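Local coordinates for FAA hydrolase family protein (Pseudomonas aeruginosa, PDB 6J5Y) that probably hydrolyses fumarylpyruvate, an acylpyruvate, at a manganese site that also binds pyruvate, as a member of the FAH superfamily, at residues R24-V29 / G196-T201; Y33-R38 / T203-G208; C53-A58 / G133-R138; E82-A87 / G111-R116. All blocks are in the same frame, centred on the assembly; numbering follows the deposited sequence.

Interaction 1. Residues R24-V29 / G196-T201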
loop_
_atom_site.group_PDB
_atom_site.type_symbol
_atom_site.label_atom_id
_atom_site.label_comp_id
_atom_site.label_asym_id
_atom_site.label_seq_id
_atom_site.Cartn_x
_atom_site.Cartn_y
_atom_site.Cartn_z
ATOM N N ARG A 24 12.236 -1.987 4.639
ATOM C CA ARG A 24 12.737 -1.104 5.702
ATOM C C ARG A 24 11.581 -0.349 6.369
ATOM O O ARG A 24 11.158 -0.804 7.374
ATOM C CB ARG A 24 13.809 -0.168 5.163
ATOM C CG ARG A 24 14.456 0.697 6.226
ATOM C CD ARG A 24 15.479 1.607 5.600
ATOM N NE ARG A 24 15.924 2.633 6.500
ATOM C CZ ARG A 24 15.351 3.796 6.702
ATOM N NH1 ARG A 24 15.886 4.628 7.568
ATOM N NH2 ARG A 24 14.243 4.122 6.073
ATOM N N ARG A 25 11.112 0.750 5.801
ATOM C CA ARG A 25 9.960 1.476 6.395
ATOM C C ARG A 25 8.778 1.352 5.433
ATOM O O ARG A 25 8.999 1.171 4.260
ATOM C CB ARG A 25 10.228 2.961 6.614
ATOM C CG ARG A 25 11.206 3.269 7.732
ATOM C CD ARG A 25 11.176 4.722 8.128
ATOM N NE ARG A 25 12.203 5.040 9.081
ATOM C CZ ARG A 25 12.596 6.261 9.386
ATOM N NH1 ARG A 25 12.033 7.311 8.823
ATOM N NH2 ARG A 25 13.559 6.429 10.256
ATOM N N VAL A 26 7.566 1.554 5.933
ATOM C CA VAL A 26 6.379 1.462 5.052
ATOM C C VAL A 26 5.615 2.773 5.156
ATOM O O VAL A 26 5.119 3.081 6.207
ATOM C CB VAL A 26 5.520 0.221 5.317
ATOM C CG1 VAL A 26 4.357 0.157 4.358
ATOM C CG2 VAL A 26 6.365 -1.030 5.222
ATOM N N TYR A 27 5.658 3.517 4.070
ATOM C CA TYR A 27 5.013 4.843 3.988
ATOM C C TYR A 27 3.737 4.623 3.214
ATOM O O TYR A 27 3.753 3.794 2.287
ATOM C CB TYR A 27 5.916 5.856 3.293
ATOM C CG TYR A 27 7.163 6.230 4.051
ATOM C CD1 TYR A 27 7.097 7.036 5.175
ATOM C CD2 TYR A 27 8.397 5.734 3.679
ATOM C CE1 TYR A 27 8.237 7.404 5.872
ATOM C CE2 TYR A 27 9.547 6.109 4.352
ATOM C CZ TYR A 27 9.469 6.926 5.467
ATOM O OH TYR A 27 10.614 7.270 6.126
ATOM N N CYS A 28 2.699 5.366 3.574
ATOM C CA CYS A 28 1.377 5.274 2.934
ATOM C C CYS A 28 0.929 6.699 2.646
ATOM O O CYS A 28 1.191 7.604 3.499
ATOM C CB CYS A 28 0.366 4.541 3.811
ATOM S SG CYS A 28 0.848 2.862 4.287
ATOM N N VAL A 29 0.337 6.904 1.473
ATOM C CA VAL A 29 -0.262 8.218 1.108
ATOM C C VAL A 29 -1.775 8.108 1.290
ATOM O O VAL A 29 -2.388 7.153 0.732
ATOM C CB VAL A 29 0.108 8.677 -0.315
ATOM C CG1 VAL A 29 -0.343 10.117 -0.527
ATOM C CG2 VAL A 29 1.594 8.548 -0.610
ATOM N N GLY A 196 14.910 -0.194 0.502
ATOM C CA GLY A 196 14.026 -1.074 1.282
ATOM C C GLY A 196 12.707 -0.411 1.616
ATOM O O GLY A 196 11.759 -1.141 1.946
ATOM N N ASP A 197 12.658 0.923 1.599
ATOM C CA ASP A 197 11.430 1.672 1.954
ATOM C C ASP A 197 10.355 1.336 0.920
ATOM O O ASP A 197 10.709 1.148 -0.290
ATOM C CB ASP A 197 11.679 3.178 2.029
ATOM C CG ASP A 197 12.429 3.679 3.248
ATOM O OD1 ASP A 197 12.728 2.867 4.173
ATOM O OD2 ASP A 197 12.769 4.885 3.241
ATOM N N LEU A 198 9.097 1.211 1.361
ATOM C CA LEU A 198 7.951 1.020 0.434
ATOM C C LEU A 198 7.066 2.245 0.557
ATOM O O LEU A 198 7.021 2.841 1.678
ATOM C CB LEU A 198 7.136 -0.230 0.777
ATOM C CG LEU A 198 7.909 -1.538 0.906
ATOM C CD1 LEU A 198 6.942 -2.690 1.164
ATOM C CD2 LEU A 198 8.711 -1.804 -0.370
ATOM N N VAL A 199 6.449 2.632 -0.554
ATOM C CA VAL A 199 5.401 3.690 -0.545
ATOM C C VAL A 199 4.130 3.087 -1.136
ATOM O O VAL A 199 4.133 2.763 -2.318
ATOM C CB VAL A 199 5.824 4.950 -1.310
ATOM C CG1 VAL A 199 4.784 6.069 -1.163
ATOM C CG2 VAL A 199 7.210 5.400 -0.907
ATOM N N PHE A 200 3.101 2.946 -0.300
ATOM C CA PHE A 200 1.695 2.704 -0.682
ATOM C C PHE A 200 1.137 4.067 -1.130
ATOM O O PHE A 200 1.092 4.983 -0.317
ATOM C CB PHE A 200 0.943 2.086 0.502
ATOM C CG PHE A 200 1.161 0.609 0.721
ATOM C CD1 PHE A 200 2.427 0.109 0.998
ATOM C CD2 PHE A 200 0.094 -0.283 0.685
ATOM C CE1 PHE A 200 2.624 -1.252 1.201
ATOM C CE2 PHE A 200 0.293 -1.639 0.907
ATOM C CZ PHE A 200 1.552 -2.121 1.171
ATOM N N THR A 201 0.796 4.214 -2.401
ATOM C CA THR A 201 0.521 5.526 -3.028
ATOM C C THR A 201 -0.933 5.969 -2.836
ATOM O O THR A 201 -1.268 7.064 -3.350
ATOM C CB THR A 201 0.885 5.464 -4.507
ATOM O OG1 THR A 201 0.164 4.395 -5.122
ATOM C CG2 THR A 201 2.378 5.272 -4.682
HETATM O O HOH W 1 12.751 6.311 5.199
#
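Arg24 and Asp197 meet in a salt bridge where the two segments begin, their side chains lying alongside each other. Arg24 NH2 reaches Asp197 OD1 at 2.7 Å, with that oxygen in the guanidinium plane and offering its syn lone pair. CG of Arg24 stands anti to the backbone N (chi1 -175°), the extended chain passes along OD1, and the last turn (chi4 -86°) brings NH2 back to it. The backbone N of Arg25 binds the same oxygen from the anti side, tilted 32° out of the carboxylate plane, 3.1 Å from OD1. Asp197 OD2 accepts from the backbone N of Arg194, and a water bonds to Arg24 NH2 close by. A short, two-oxygen acid therefore suits this place.

Backbone bonds continue the join: Leu198 N to Arg25 O, Tyr27 N to Leu198 O (2.8 Å), Phe200 N to Tyr27 O and Val29 N to Phe200 O (2.7 Å).

Apolar packing divides between the two faces. Val26, Cys28, Leu198 and Phe200 share one: Val26 CG1 lies 3.9 Å from Phe200 CE1, and Cys28 SG sits obliquely 5.0 Å from the Phe200 ring centroid. On the other, beta-branched Val199 packs beside Tyr27, next to Leu187 of helix 180-190.

The ladder is that of two neighbouring parallel strands, 26-30 and 198-200, inside the mixed sheet that carries the pyruvate pocket, to which Val29 belongs.

Interaction 2. Residues Y33-R38 / T203-G208. With PYR (pyruvic acid), chain B.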
loop_
_atom_site.group_PDB
_atom_site.type_symbol
_atom_site.label_atom_id
_atom_site.label_comp_id
_atom_site.label_asym_id
_atom_site.label_seq_id
_atom_site.Cartn_x
_atom_site.Cartn_y
_atom_site.Cartn_z
ATOM N N TYR A 33 -6.422 10.014 -4.423
ATOM C CA TYR A 33 -7.297 9.934 -5.613
ATOM C C TYR A 33 -8.480 10.850 -5.316
ATOM O O TYR A 33 -9.099 10.638 -4.266
ATOM C CB TYR A 33 -7.746 8.497 -5.891
ATOM C CG TYR A 33 -6.690 7.550 -6.416
ATOM C CD1 TYR A 33 -5.797 6.932 -5.559
ATOM C CD2 TYR A 33 -6.613 7.224 -7.762
ATOM C CE1 TYR A 33 -4.855 6.026 -6.017
ATOM C CE2 TYR A 33 -5.675 6.315 -8.238
ATOM C CZ TYR A 33 -4.784 5.717 -7.359
ATOM O OH TYR A 33 -3.829 4.835 -7.798
ATOM N N ALA A 34 -8.749 11.822 -6.182
ATOM C CA ALA A 34 -9.783 12.862 -5.954
ATOM C C ALA A 34 -11.122 12.182 -5.659
ATOM O O ALA A 34 -11.768 12.559 -4.672
ATOM C CB ALA A 34 -9.869 13.789 -7.153
ATOM N N ALA A 35 -11.493 11.164 -6.445
ATOM C CA ALA A 35 -12.795 10.458 -6.319
ATOM C C ALA A 35 -12.888 9.823 -4.928
ATOM O O ALA A 35 -13.953 9.932 -4.303
ATOM C CB ALA A 35 -12.973 9.452 -7.434
ATOM N N HIS A 36 -11.812 9.203 -4.431
ATOM C CA HIS A 36 -11.770 8.611 -3.063
ATOM C C HIS A 36 -11.886 9.694 -1.979
ATOM O O HIS A 36 -12.668 9.491 -1.027
ATOM C CB HIS A 36 -10.498 7.787 -2.843
ATOM C CG HIS A 36 -10.452 7.158 -1.493
ATOM N ND1 HIS A 36 -11.467 6.352 -1.024
ATOM C CD2 HIS A 36 -9.538 7.233 -0.503
ATOM C CE1 HIS A 36 -11.169 5.952 0.200
ATOM N NE2 HIS A 36 -9.988 6.471 0.534
ATOM N N ALA A 37 -11.116 10.784 -2.083
ATOM C CA ALA A 37 -11.203 11.942 -1.155
ATOM C C ALA A 37 -12.663 12.394 -1.020
ATOM O O ALA A 37 -13.136 12.537 0.138
ATOM C CB ALA A 37 -10.311 13.080 -1.624
ATOM N N ARG A 38 -13.351 12.589 -2.153
ATOM C CA ARG A 38 -14.765 13.057 -2.219
ATOM C C ARG A 38 -15.686 12.041 -1.529
ATOM O O ARG A 38 -16.540 12.483 -0.720
ATOM C CB ARG A 38 -15.216 13.298 -3.665
ATOM C CG ARG A 38 -14.776 14.633 -4.251
ATOM C CD ARG A 38 -15.519 14.984 -5.538
ATOM N NE ARG A 38 -16.022 13.799 -6.236
ATOM C CZ ARG A 38 -15.427 13.169 -7.251
ATOM N NH1 ARG A 38 -14.281 13.599 -7.754
ATOM N NH2 ARG A 38 -15.995 12.091 -7.764
ATOM N N THR A 203 -5.437 4.845 -2.324
ATOM C CA THR A 203 -6.492 3.978 -2.896
ATOM C C THR A 203 -7.539 4.802 -3.648
ATOM O O THR A 203 -7.944 5.882 -3.216
ATOM C CB THR A 203 -7.094 3.093 -1.806
ATOM O OG1 THR A 203 -7.733 2.003 -2.474
ATOM C CG2 THR A 203 -8.033 3.841 -0.876
ATOM N N PRO A 204 -7.990 4.296 -4.818
ATOM C CA PRO A 204 -9.051 4.948 -5.576
ATOM C C PRO A 204 -10.379 4.761 -4.834
ATOM O O PRO A 204 -10.396 4.191 -3.754
ATOM C CB PRO A 204 -9.001 4.277 -6.960
ATOM C CG PRO A 204 -8.322 2.934 -6.734
ATOM C CD PRO A 204 -7.526 3.049 -5.452
ATOM N N GLU A 205 -11.452 5.321 -5.387
ATOM C CA GLU A 205 -12.809 5.279 -4.792
ATOM C C GLU A 205 -13.288 3.818 -4.769
ATOM O O GLU A 205 -12.737 3.020 -5.503
ATOM C CB GLU A 205 -13.750 6.207 -5.580
ATOM C CG GLU A 205 -14.103 5.725 -6.981
ATOM C CD GLU A 205 -13.075 5.944 -8.086
ATOM O OE1 GLU A 205 -11.930 6.352 -7.770
ATOM O OE2 GLU A 205 -13.420 5.715 -9.274
ATOM N N GLY A 206 -14.294 3.495 -3.961
ATOM C CA GLY A 206 -14.936 2.172 -3.948
ATOM C C GLY A 206 -14.475 1.301 -2.797
ATOM O O GLY A 206 -14.764 0.107 -2.832
ATOM N N VAL A 207 -13.759 1.870 -1.828
ATOM C CA VAL A 207 -13.355 1.157 -0.580
ATOM C C VAL A 207 -14.620 0.717 0.162
ATOM O O VAL A 207 -15.644 1.401 0.078
ATOM C CB VAL A 207 -12.479 2.017 0.345
ATOM C CG1 VAL A 207 -11.249 2.560 -0.364
ATOM C CG2 VAL A 207 -13.283 3.144 0.978
ATOM N N GLY A 208 -14.505 -0.353 0.939
ATOM C CA GLY A 208 -15.643 -0.966 1.629
ATOM C C GLY A 208 -15.191 -2.000 2.626
ATOM O O GLY A 208 -13.967 -2.422 2.602
HETATM C C PYR B . -5.986 6.226 1.497
HETATM O O PYR B . -5.416 5.337 0.831
HETATM O OXT PYR B . -6.600 7.174 0.953
HETATM C CA PYR B . -5.860 6.151 2.798
HETATM O O3 PYR B . -5.151 5.246 3.255
HETATM C CB PYR B . -6.480 7.097 3.784
#
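The Tyr33 ring has Pro204 across one face: Pro204 N stands over it towards the rim, and Pro204 CB makes a CH-pi contact 4.0 Å from the centroid. The two side chains run alongside each other, so the flat aromatic and the rigid pyrrolidine pack broadly. Over one face of the His36 imidazole sits Thr203 CG2, 3.8 Å from the ring centroid, a place that suits threonine because its methyl can cover the ring while its hydroxyl holds the neighbouring strand. Pyruvate OXT lies at the ring edge, 3.3 Å from His36 CD2. Val207 approaches the same ring obliquely, its CG1 3.4 Å from His36 CE1, and crosses the histidine at about a right angle. CG of His36 is anti to the backbone N (chi1 -179°), which sends the imidazole along the 203-208 loop to the ligand; Glu39 OE2 binds ND1 and would fix the ring's rotation.

Here helix 34-39, with Tyr33 at its N-cap position, is laid against the loop between strands 198-200 and 208-209, and together they form one wall of the pyruvate pocket. No hydrogen bond joins the two segments.

Small Ala35 admits the acid of Glu205, whose OE1 comes within 3.3 Å of Ala35 CB. Thr203 N gives pyruvate O a weak bond of 3.2 Å, bent to 125° at the hydrogen, while Thr203 OG1, anti to its own backbone N, bonds to Ile83 O and Gln169 NE2.

Interaction 3. Residues C53-A58 / G133-R138. With PYR (pyruvic acid), chain B.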
loop_
_atom_site.group_PDB
_atom_site.type_symbol
_atom_site.label_atom_id
_atom_site.label_comp_id
_atom_site.label_asym_id
_atom_site.label_seq_id
_atom_site.Cartn_x
_atom_site.Cartn_y
_atom_site.Cartn_z
ATOM N N CYS A 53 2.318 5.632 8.296
ATOM C CA CYS A 53 3.261 4.496 8.282
ATOM C C CYS A 53 2.598 3.247 8.854
ATOM O O CYS A 53 1.563 3.338 9.560
ATOM C CB CYS A 53 4.534 4.798 9.047
ATOM S SG CYS A 53 5.526 6.126 8.303
ATOM N N LYS A 54 3.163 2.125 8.450
ATOM C CA LYS A 54 2.919 0.800 9.025
ATOM C C LYS A 54 4.287 0.230 9.320
ATOM O O LYS A 54 5.253 0.595 8.656
ATOM C CB LYS A 54 2.193 -0.124 8.044
ATOM C CG LYS A 54 0.833 0.369 7.570
ATOM C CD LYS A 54 0.288 -0.497 6.463
ATOM C CE LYS A 54 -1.048 -0.019 5.958
ATOM N NZ LYS A 54 -2.146 -0.780 6.589
ATOM N N PRO A 55 4.386 -0.684 10.295
ATOM C CA PRO A 55 5.635 -1.421 10.491
ATOM C C PRO A 55 5.902 -2.366 9.301
ATOM O O PRO A 55 4.959 -2.911 8.704
ATOM C CB PRO A 55 5.408 -2.145 11.828
ATOM C CG PRO A 55 3.899 -2.267 11.940
ATOM C CD PRO A 55 3.339 -1.031 11.267
ATOM N N ALA A 56 7.181 -2.539 8.968
ATOM C CA ALA A 56 7.663 -3.505 7.968
ATOM C C ALA A 56 6.925 -4.823 8.193
ATOM O O ALA A 56 6.592 -5.464 7.192
ATOM C CB ALA A 56 9.164 -3.723 8.094
ATOM N N ASP A 57 6.766 -5.251 9.453
ATOM C CA ASP A 57 6.267 -6.621 9.765
ATOM C C ASP A 57 4.742 -6.706 9.683
ATOM O O ASP A 57 4.226 -7.799 9.919
ATOM C CB ASP A 57 6.833 -7.194 11.066
ATOM C CG ASP A 57 6.571 -6.465 12.365
ATOM O OD1 ASP A 57 5.635 -5.648 12.436
ATOM O OD2 ASP A 57 7.297 -6.763 13.309
ATOM N N ALA A 58 4.055 -5.629 9.318
ATOM C CA ALA A 58 2.649 -5.640 8.869
ATOM C C ALA A 58 2.586 -6.061 7.396
ATOM O O ALA A 58 1.498 -6.468 6.944
ATOM C CB ALA A 58 2.050 -4.273 9.088
ATOM N N GLY A 133 -5.903 2.104 13.799
ATOM C CA GLY A 133 -6.664 1.900 12.547
ATOM C C GLY A 133 -5.818 1.441 11.353
ATOM O O GLY A 133 -6.381 0.763 10.466
ATOM N N LYS A 134 -4.539 1.833 11.275
ATOM C CA LYS A 134 -3.708 1.676 10.045
ATOM C C LYS A 134 -2.460 0.825 10.276
ATOM O O LYS A 134 -1.954 0.243 9.290
ATOM C CB LYS A 134 -3.287 3.050 9.511
ATOM C CG LYS A 134 -4.394 3.836 8.833
ATOM C CD LYS A 134 -4.867 3.122 7.602
ATOM C CE LYS A 134 -5.684 3.964 6.653
ATOM N NZ LYS A 134 -5.854 3.243 5.375
ATOM N N ALA A 135 -1.939 0.738 11.492
ATOM C CA ALA A 135 -0.571 0.220 11.679
ATOM C C ALA A 135 -0.621 -1.108 12.428
ATOM O O ALA A 135 0.284 -1.374 13.216
ATOM C CB ALA A 135 0.265 1.267 12.379
ATOM N N PHE A 136 -1.633 -1.931 12.151
ATOM C CA PHE A 136 -1.965 -3.143 12.944
ATOM C C PHE A 136 -1.409 -4.382 12.234
ATOM O O PHE A 136 -0.780 -4.268 11.161
ATOM C CB PHE A 136 -3.471 -3.216 13.211
ATOM C CG PHE A 136 -4.320 -3.333 11.975
ATOM C CD1 PHE A 136 -4.652 -2.203 11.228
ATOM C CD2 PHE A 136 -4.760 -4.573 11.535
ATOM C CE1 PHE A 136 -5.434 -2.319 10.083
ATOM C CE2 PHE A 136 -5.530 -4.686 10.386
ATOM C CZ PHE A 136 -5.878 -3.561 9.668
ATOM N N ASP A 137 -1.587 -5.530 12.888
ATOM C CA ASP A 137 -0.981 -6.834 12.518
ATOM C C ASP A 137 -1.483 -7.240 11.122
ATOM O O ASP A 137 -2.704 -7.140 10.871
ATOM C CB ASP A 137 -1.269 -7.865 13.615
ATOM C CG ASP A 137 -0.583 -7.566 14.931
ATOM O OD1 ASP A 137 0.395 -6.758 14.940
ATOM O OD2 ASP A 137 -1.002 -8.149 15.942
ATOM N N ARG A 138 -0.544 -7.571 10.229
ATOM C CA ARG A 138 -0.787 -8.141 8.880
ATOM C C ARG A 138 -1.714 -7.196 8.114
ATOM O O ARG A 138 -2.600 -7.675 7.396
ATOM C CB ARG A 138 -1.351 -9.554 9.037
ATOM C CG ARG A 138 -0.384 -10.515 9.712
ATOM C CD ARG A 138 -0.882 -11.946 9.664
ATOM N NE ARG A 138 0.241 -12.836 9.897
ATOM C CZ ARG A 138 0.684 -13.775 9.058
ATOM N NH1 ARG A 138 1.728 -14.515 9.406
ATOM N NH2 ARG A 138 0.082 -14.001 7.900
HETATM C C PYR B . -5.986 6.226 1.497
HETATM O O PYR B . -5.416 5.337 0.831
HETATM O OXT PYR B . -6.600 7.174 0.953
HETATM C CA PYR B . -5.860 6.151 2.798
HETATM O O3 PYR B . -5.151 5.246 3.255
HETATM C CB PYR B . -6.480 7.097 3.784
HETATM O O HOH W 2 1.994 -8.062 11.615
#
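Part of the pyruvate pocket is built where the end of strand 50-54 meets the end of helix 131-134. Lys54 NZ, at the tip of a long chain, donates to Lys134 O at 2.9 Å; the ammonium lies in the plane of that carbonyl, with a C=O...N angle of 151°. Extended as far as CE, the Lys54 chain turns at its last torsion (chi4 -98°) to bring NZ there, and its CG also passes 3.3 Å from Lys134 O. The same ammonium forms a salt bridge with Asp113 OD1 and a hydrogen bond with Ser139 O, so the buried charge is well met.

The Lys134 side chain runs on to the ligand, bent at chi2 (-64°), and places NZ 3.0 Å from pyruvate O3. Asp113 OD2 and Thr115 OG1 also bind this NZ. Lys54 NZ and Lys134 NZ stay 5.6 Å apart, and Asp113 receives one lysine on each oxygen.

Beyond the lysines, small side chains are set against backbone carbonyls. Ala135, just past the helix, puts Ala135 CB 4.0 Å from Pro55 CD, where two small side chains fit a close turn. Ala58 CB rests 3.5 Å from Phe136 O, and a water links Asp57 O to Arg138 N.

Lys134 here reaches the metal-bound keto oxygen while Lys54 holds the helix end and Asp113, an arrangement consistent with an FAH-family metal site.

Interaction 4. Residues E82-A87 / G111-R116. With MN (manganese (II) ion), chain C; PYR (pyruvic acid), chain B.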
loop_
_atom_site.group_PDB
_atom_site.type_symbol
_atom_site.label_atom_id
_atom_site.label_comp_id
_atom_site.label_asym_id
_atom_site.label_seq_id
_atom_site.Cartn_x
_atom_site.Cartn_y
_atom_site.Cartn_z
ATOM N N GLU A 82 -8.347 -1.715 0.688
ATOM C CA GLU A 82 -7.928 -0.558 -0.149
ATOM C C GLU A 82 -6.838 -1.020 -1.119
ATOM O O GLU A 82 -5.705 -1.251 -0.616
ATOM C CB GLU A 82 -7.313 0.544 0.720
ATOM C CG GLU A 82 -8.227 1.177 1.755
ATOM C CD GLU A 82 -7.641 2.414 2.426
ATOM O OE1 GLU A 82 -6.492 2.742 2.146
ATOM O OE2 GLU A 82 -8.321 3.023 3.259
ATOM N N ILE A 83 -7.112 -1.141 -2.435
ATOM C CA ILE A 83 -6.068 -1.567 -3.420
ATOM C C ILE A 83 -5.141 -0.375 -3.682
ATOM O O ILE A 83 -5.646 0.771 -3.726
ATOM C CB ILE A 83 -6.691 -2.147 -4.706
ATOM C CG1 ILE A 83 -5.689 -2.989 -5.488
ATOM C CG2 ILE A 83 -7.307 -1.071 -5.575
ATOM C CD1 ILE A 83 -5.181 -4.196 -4.732
ATOM N N GLU A 84 -3.830 -0.611 -3.823
ATOM C CA GLU A 84 -2.849 0.497 -3.977
ATOM C C GLU A 84 -1.656 0.016 -4.814
ATOM O O GLU A 84 -1.227 -1.157 -4.630
ATOM C CB GLU A 84 -2.373 1.007 -2.608
ATOM C CG GLU A 84 -3.482 1.287 -1.613
ATOM C CD GLU A 84 -3.204 2.350 -0.555
ATOM O OE1 GLU A 84 -2.071 2.930 -0.534
ATOM O OE2 GLU A 84 -4.133 2.616 0.239
ATOM N N LEU A 85 -1.160 0.893 -5.691
ATOM C CA LEU A 85 0.195 0.772 -6.283
ATOM C C LEU A 85 1.240 1.015 -5.189
ATOM O O LEU A 85 1.178 2.060 -4.505
ATOM C CB LEU A 85 0.369 1.751 -7.443
ATOM C CG LEU A 85 1.770 1.825 -8.054
ATOM C CD1 LEU A 85 2.092 0.582 -8.854
ATOM C CD2 LEU A 85 1.903 3.063 -8.920
ATOM N N VAL A 86 2.165 0.066 -5.066
ATOM C CA VAL A 86 3.318 0.155 -4.152
ATOM C C VAL A 86 4.542 0.367 -5.012
ATOM O O VAL A 86 4.767 -0.416 -5.976
ATOM C CB VAL A 86 3.480 -1.069 -3.229
ATOM C CG1 VAL A 86 4.615 -0.847 -2.244
ATOM C CG2 VAL A 86 2.199 -1.406 -2.480
ATOM N N ALA A 87 5.302 1.389 -4.647
ATOM C CA ALA A 87 6.641 1.697 -5.176
ATOM C C ALA A 87 7.678 1.280 -4.133
ATOM O O ALA A 87 7.528 1.698 -2.957
ATOM C CB ALA A 87 6.728 3.161 -5.493
ATOM N N GLY A 111 -0.626 -3.767 -3.756
ATOM C CA GLY A 111 -0.764 -3.821 -2.299
ATOM C C GLY A 111 -2.181 -3.572 -1.835
ATOM O O GLY A 111 -2.960 -2.984 -2.585
ATOM N N LEU A 112 -2.462 -3.986 -0.603
ATOM C CA LEU A 112 -3.718 -3.701 0.118
ATOM C C LEU A 112 -3.378 -2.966 1.417
ATOM O O LEU A 112 -2.606 -3.495 2.250
ATOM C CB LEU A 112 -4.441 -5.012 0.417
ATOM C CG LEU A 112 -5.287 -5.591 -0.709
ATOM C CD1 LEU A 112 -5.616 -7.045 -0.420
ATOM C CD2 LEU A 112 -6.569 -4.773 -0.877
ATOM N N ASP A 113 -3.956 -1.785 1.581
ATOM C CA ASP A 113 -3.853 -1.017 2.832
ATOM C C ASP A 113 -5.061 -1.421 3.674
ATOM O O ASP A 113 -6.067 -0.659 3.705
ATOM C CB ASP A 113 -3.702 0.473 2.517
ATOM C CG ASP A 113 -3.737 1.333 3.761
ATOM O OD1 ASP A 113 -3.576 0.760 4.872
ATOM O OD2 ASP A 113 -3.940 2.563 3.623
ATOM N N MET A 114 -4.972 -2.574 4.337
ATOM C CA MET A 114 -6.115 -3.110 5.119
ATOM C C MET A 114 -6.294 -2.194 6.347
ATOM O O MET A 114 -5.307 -1.597 6.828
ATOM C CB MET A 114 -5.911 -4.581 5.500
ATOM C CG MET A 114 -5.744 -5.498 4.281
ATOM S SD MET A 114 -7.158 -5.410 3.134
ATOM C CE MET A 114 -8.518 -5.815 4.232
ATOM N N THR A 115 -7.533 -1.916 6.725
ATOM C CA THR A 115 -7.846 -0.747 7.589
ATOM C C THR A 115 -8.922 -1.139 8.606
ATOM O O THR A 115 -9.918 -1.684 8.169
ATOM C CB THR A 115 -8.309 0.443 6.734
ATOM O OG1 THR A 115 -7.234 0.812 5.864
ATOM C CG2 THR A 115 -8.708 1.645 7.556
ATOM N N ARG A 116 -8.714 -0.906 9.914
ATOM C CA ARG A 116 -9.817 -0.982 10.907
ATOM C C ARG A 116 -10.513 0.367 10.813
ATOM O O ARG A 116 -10.076 1.268 11.507
ATOM C CB ARG A 116 -9.291 -1.347 12.296
ATOM C CG ARG A 116 -8.583 -2.697 12.298
ATOM C CD ARG A 116 -8.272 -3.248 13.659
ATOM N NE ARG A 116 -7.152 -2.590 14.310
ATOM C CZ ARG A 116 -6.475 -3.104 15.325
ATOM N NH1 ARG A 116 -5.470 -2.427 15.851
ATOM N NH2 ARG A 116 -6.796 -4.299 15.801
HETATM MN MN MN C . -4.552 3.663 1.842
HETATM C C PYR B . -5.986 6.226 1.497
HETATM O O PYR B . -5.416 5.337 0.831
HETATM O OXT PYR B . -6.600 7.174 0.953
HETATM C CA PYR B . -5.860 6.151 2.798
HETATM O O3 PYR B . -5.151 5.246 3.255
HETATM C CB PYR B . -6.480 7.097 3.784
HETATM O O HOH W 3 -2.567 4.518 1.721
#
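Glu82, Glu84 and Asp113 turn one carboxylate oxygen each to the manganese ion: Glu82 OE1 at 2.2 Å, Glu84 OE2 at 2.0 Å and Asp113 OD2 at 2.2 Å. This is the acidic metal site of the FAH fold, set on two adjacent antiparallel strands of the mixed sheet. Pyruvate chelates the metal through its carboxylate O and keto O3, and a water at 2.2 Å brings the ligands to six. Carboxylates suit the place because their negative charge balances the cation; Glu82 OE1 and Asp113 OD2 can lie as near as 3.0 Å because the metal holds both. The planes of these two carboxylates stand 78° apart, although the side chains run alongside each other.

Next come the groups that position the ligands. The metal-bound water donates to Glu84 OE1, which also accepts from Gly202 N. Arg117 pairs with Glu82 OE2, so that a basic neighbour would steady this acid and limit its turning. Asp113 has CG anti to the backbone N (chi1 174°), which carries its acid towards the strand of the two glutamates.

The outer layer is the strand pairing itself. Asp113 N bonds to Glu82 O at 2.9 Å, which sets the backbone from which the aspartate reaches the metal, while Glu84 and Gly111 form a hydrogen-bonded pair. Glycine suits that position because a CB there would clash with Val86 CG2. On the sheet face away from the metal, Ile83 CD1 meets Leu112 CD2 at 4.1 Å.

Overall arrangement
Interactions 1, 3 and 4 all reach the same mixed sheet, their centres about 11 Å from one another. Interaction 1 joins interaction 3 through Val26 O and Lys54 N, 3.1 Å apart, and interaction 4 through Val199 N and Ala87 O, 2.8 Å apart. Strand 198-200 pairs with 26-30 on one side and with 79-89 on the other. Interactions 2, 3 and 4 converge on pyruvate: the 82-87/111-116 pair holds the manganese, 133-138 supplies a lysine and 33-38/203-208 adds a wall. Interactions 2 and 3 do not touch, their nearest atoms being about 7 Å apart, yet both border interaction 4. All of interaction 4 is nested within the chain loops closed by the other three.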